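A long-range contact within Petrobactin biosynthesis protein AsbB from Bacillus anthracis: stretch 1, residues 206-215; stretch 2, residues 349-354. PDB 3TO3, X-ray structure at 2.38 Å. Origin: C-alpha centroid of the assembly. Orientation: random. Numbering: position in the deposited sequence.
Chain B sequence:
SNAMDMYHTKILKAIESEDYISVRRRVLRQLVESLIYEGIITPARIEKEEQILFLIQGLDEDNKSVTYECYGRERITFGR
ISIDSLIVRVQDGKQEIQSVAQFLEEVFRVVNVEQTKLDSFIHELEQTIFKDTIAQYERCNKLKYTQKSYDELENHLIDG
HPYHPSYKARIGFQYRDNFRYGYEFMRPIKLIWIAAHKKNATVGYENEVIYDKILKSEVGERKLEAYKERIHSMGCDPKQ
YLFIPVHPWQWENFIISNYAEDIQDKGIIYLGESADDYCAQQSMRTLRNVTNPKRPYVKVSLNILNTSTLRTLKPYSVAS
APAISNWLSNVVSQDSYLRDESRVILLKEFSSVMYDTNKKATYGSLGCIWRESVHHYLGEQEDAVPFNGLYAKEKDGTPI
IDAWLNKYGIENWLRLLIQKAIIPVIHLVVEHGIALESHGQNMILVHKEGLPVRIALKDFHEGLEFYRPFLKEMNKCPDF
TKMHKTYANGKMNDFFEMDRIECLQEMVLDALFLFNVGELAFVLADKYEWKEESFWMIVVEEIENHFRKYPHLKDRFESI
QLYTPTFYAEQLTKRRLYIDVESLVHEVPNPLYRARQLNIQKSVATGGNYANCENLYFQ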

# COMPACT_ATOMS: atom_id res chain seq x y z
N GLU B 206 -9.86 20.90 -27.34
CA GLU B 206 -10.18 22.24 -27.84
C GLU B 206 -9.99 23.34 -26.80
O GLU B 206 -10.57 24.41 -26.90
CB GLU B 206 -11.62 22.30 -28.35
CG GLU B 206 -11.81 21.54 -29.65
CD GLU B 206 -13.22 21.69 -30.21
OE1 GLU B 206 -13.48 21.12 -31.31
OE2 GLU B 206 -14.06 22.35 -29.54
N ASN B 207 -9.16 23.06 -25.80
CA ASN B 207 -8.90 23.96 -24.69
C ASN B 207 -7.62 24.80 -24.81
O ASN B 207 -7.30 25.57 -23.93
CB ASN B 207 -8.90 23.16 -23.37
CG ASN B 207 -9.03 24.05 -22.15
OD1 ASN B 207 -9.94 24.87 -22.04
ND2 ASN B 207 -8.08 23.92 -21.24
N GLU B 208 -6.86 24.63 -25.89
CA GLU B 208 -5.59 25.35 -26.05
C GLU B 208 -5.62 26.87 -25.79
O GLU B 208 -4.75 27.39 -25.10
CB GLU B 208 -4.95 25.08 -27.42
CG GLU B 208 -4.73 23.61 -27.71
CD GLU B 208 -5.93 22.92 -28.38
OE1 GLU B 208 -7.03 23.53 -28.46
OE2 GLU B 208 -5.75 21.75 -28.82
N VAL B 209 -6.60 27.58 -26.33
CA VAL B 209 -6.58 29.02 -26.12
C VAL B 209 -6.86 29.39 -24.66
O VAL B 209 -6.19 30.23 -24.08
CB VAL B 209 -7.54 29.76 -27.07
CG1 VAL B 209 -7.55 31.25 -26.74
CG2 VAL B 209 -7.11 29.52 -28.53
N ILE B 210 -7.87 28.77 -24.07
CA ILE B 210 -8.23 29.05 -22.69
C ILE B 210 -7.10 28.62 -21.74
O ILE B 210 -6.79 29.29 -20.76
CB ILE B 210 -9.53 28.34 -22.32
CG1 ILE B 210 -10.71 28.88 -23.16
CG2 ILE B 210 -9.84 28.52 -20.84
CD1 ILE B 210 -11.03 30.32 -22.91
N TYR B 211 -6.46 27.50 -22.05
CA TYR B 211 -5.34 27.03 -21.25
C TYR B 211 -4.18 28.04 -21.25
O TYR B 211 -3.63 28.32 -20.18
CB TYR B 211 -4.86 25.66 -21.72
CG TYR B 211 -3.61 25.23 -21.02
CD1 TYR B 211 -3.67 24.50 -19.83
CD2 TYR B 211 -2.36 25.55 -21.53
CE1 TYR B 211 -2.54 24.12 -19.18
CE2 TYR B 211 -1.20 25.16 -20.88
CZ TYR B 211 -1.30 24.44 -19.70
OH TYR B 211 -0.15 24.05 -19.02
N ASP B 212 -3.79 28.55 -22.42
CA ASP B 212 -2.68 29.53 -22.49
C ASP B 212 -2.97 30.73 -21.59
O ASP B 212 -2.08 31.28 -20.95
CB ASP B 212 -2.46 30.08 -23.92
CG ASP B 212 -1.68 29.13 -24.84
OD1 ASP B 212 -1.73 29.37 -26.08
OD2 ASP B 212 -1.01 28.18 -24.37
N LYS B 213 -4.23 31.15 -21.59
CA LYS B 213 -4.68 32.35 -20.87
C LYS B 213 -4.65 32.09 -19.38
O LYS B 213 -4.23 32.93 -18.60
CB LYS B 213 -6.12 32.71 -21.32
CG LYS B 213 -6.52 34.14 -21.17
CD LYS B 213 -7.99 34.34 -21.54
CE LYS B 213 -8.21 34.29 -23.07
NZ LYS B 213 -9.66 34.17 -23.45
N ILE B 214 -5.06 30.89 -18.99
CA ILE B 214 -5.14 30.48 -17.59
C ILE B 214 -3.77 30.29 -16.92
O ILE B 214 -3.62 30.60 -15.75
CB ILE B 214 -5.99 29.21 -17.44
CG1 ILE B 214 -7.10 29.47 -16.44
CG2 ILE B 214 -5.15 28.04 -16.96
CD1 ILE B 214 -6.71 29.14 -15.02
N LEU B 215 -2.78 29.80 -17.65
CA LEU B 215 -1.40 29.81 -17.17
C LEU B 215 -0.84 31.21 -16.90
O LEU B 215 -0.02 31.40 -16.01
CB LEU B 215 -0.47 29.18 -18.20
CG LEU B 215 -0.29 27.69 -18.26
CD1 LEU B 215 1.01 27.46 -18.99
CD2 LEU B 215 -0.23 27.10 -16.87
N GLU B 349 -15.78 23.78 -15.28
CA GLU B 349 -14.44 23.24 -15.26
C GLU B 349 -13.93 23.74 -16.60
O GLU B 349 -14.11 23.09 -17.62
CB GLU B 349 -14.59 21.69 -15.24
CG GLU B 349 -15.12 21.17 -13.85
CD GLU B 349 -15.88 19.84 -13.85
OE1 GLU B 349 -15.88 19.06 -14.83
OE2 GLU B 349 -16.52 19.55 -12.84
N PHE B 350 -13.19 24.84 -16.58
CA PHE B 350 -13.00 25.58 -17.81
C PHE B 350 -11.66 25.31 -18.47
O PHE B 350 -11.38 25.76 -19.59
CB PHE B 350 -13.24 27.10 -17.59
CG PHE B 350 -12.30 27.71 -16.62
CD1 PHE B 350 -12.61 27.76 -15.27
CD2 PHE B 350 -11.07 28.20 -17.03
CE1 PHE B 350 -11.75 28.30 -14.36
CE2 PHE B 350 -10.19 28.74 -16.12
CZ PHE B 350 -10.53 28.79 -14.77
N SER B 351 -10.82 24.55 -17.79
CA SER B 351 -9.53 24.21 -18.34
C SER B 351 -9.01 22.91 -17.73
O SER B 351 -9.40 22.56 -16.60
CB SER B 351 -8.58 25.36 -18.08
OG SER B 351 -7.40 25.19 -18.80
N SER B 352 -8.17 22.19 -18.46
CA SER B 352 -7.65 20.94 -17.92
C SER B 352 -6.37 20.59 -18.64
O SER B 352 -6.16 21.05 -19.72
CB SER B 352 -8.65 19.81 -18.10
OG SER B 352 -8.71 19.45 -19.45
N VAL B 353 -5.52 19.80 -18.01
CA VAL B 353 -4.26 19.41 -18.61
C VAL B 353 -3.82 18.13 -17.95
O VAL B 353 -4.17 17.89 -16.80
CB VAL B 353 -3.19 20.49 -18.38
CG1 VAL B 353 -2.84 20.57 -16.90
CG2 VAL B 353 -1.96 20.21 -19.24
N MSE B 354 -3.05 17.32 -18.65
CA MSE B 354 -2.57 16.06 -18.09
C MSE B 354 -1.32 15.50 -18.78
O MSE B 354 -0.97 15.84 -19.92
CB MSE B 354 -3.66 15.04 -18.22
CG MSE B 354 -3.69 14.56 -19.65
SE MSE B 354 -5.22 13.48 -19.99
CE MSE B 354 -6.21 14.73 -21.14

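What forms the apolar centre of the contact? The Phe350 ring, at chi1 p, lies beside the helix and offers its edge to two isoleucines one turn apart. Ile214 CG1 comes to 3.2 Å from Phe350 CE2, a tight approach for two carbons, while Ile210 CG2 lies 4.0 Å from Phe350 CD2. The CA-to-CB bond of Phe350 points sideways, yet the ring swings its end nearer the helix.

How does the apolar packing continue along the strand? The CA-to-CB bond of Val353 points toward the helix, and the residue meets the Tyr211 ring, with CB of Val353 3.8 Å from CE1 of Tyr211. Between Ser351 and Val353, whose CA-to-CB bonds point toward the helix, that of Ser352 points away, as strand alternation leads one to expect. The helix and strand axes cross almost at right angles, at 88°, and the two stretches together bury 332 Å².

Which CA atoms lie nearest each other? Tyr211 CA and Ser351 CA are 5.8 Å apart, and the small serine side chain fits this narrow gap: its OG sits 3.7 Å from Tyr211 CA.

What lies at the polar edge? The CA-to-CB bond of Asn207, just before the helix, points toward the strand, and its side-chain amide lies near Phe350 O, Ser351 OG and Ser352 N. Its orientation is uncertain, so individual pairings there remain open.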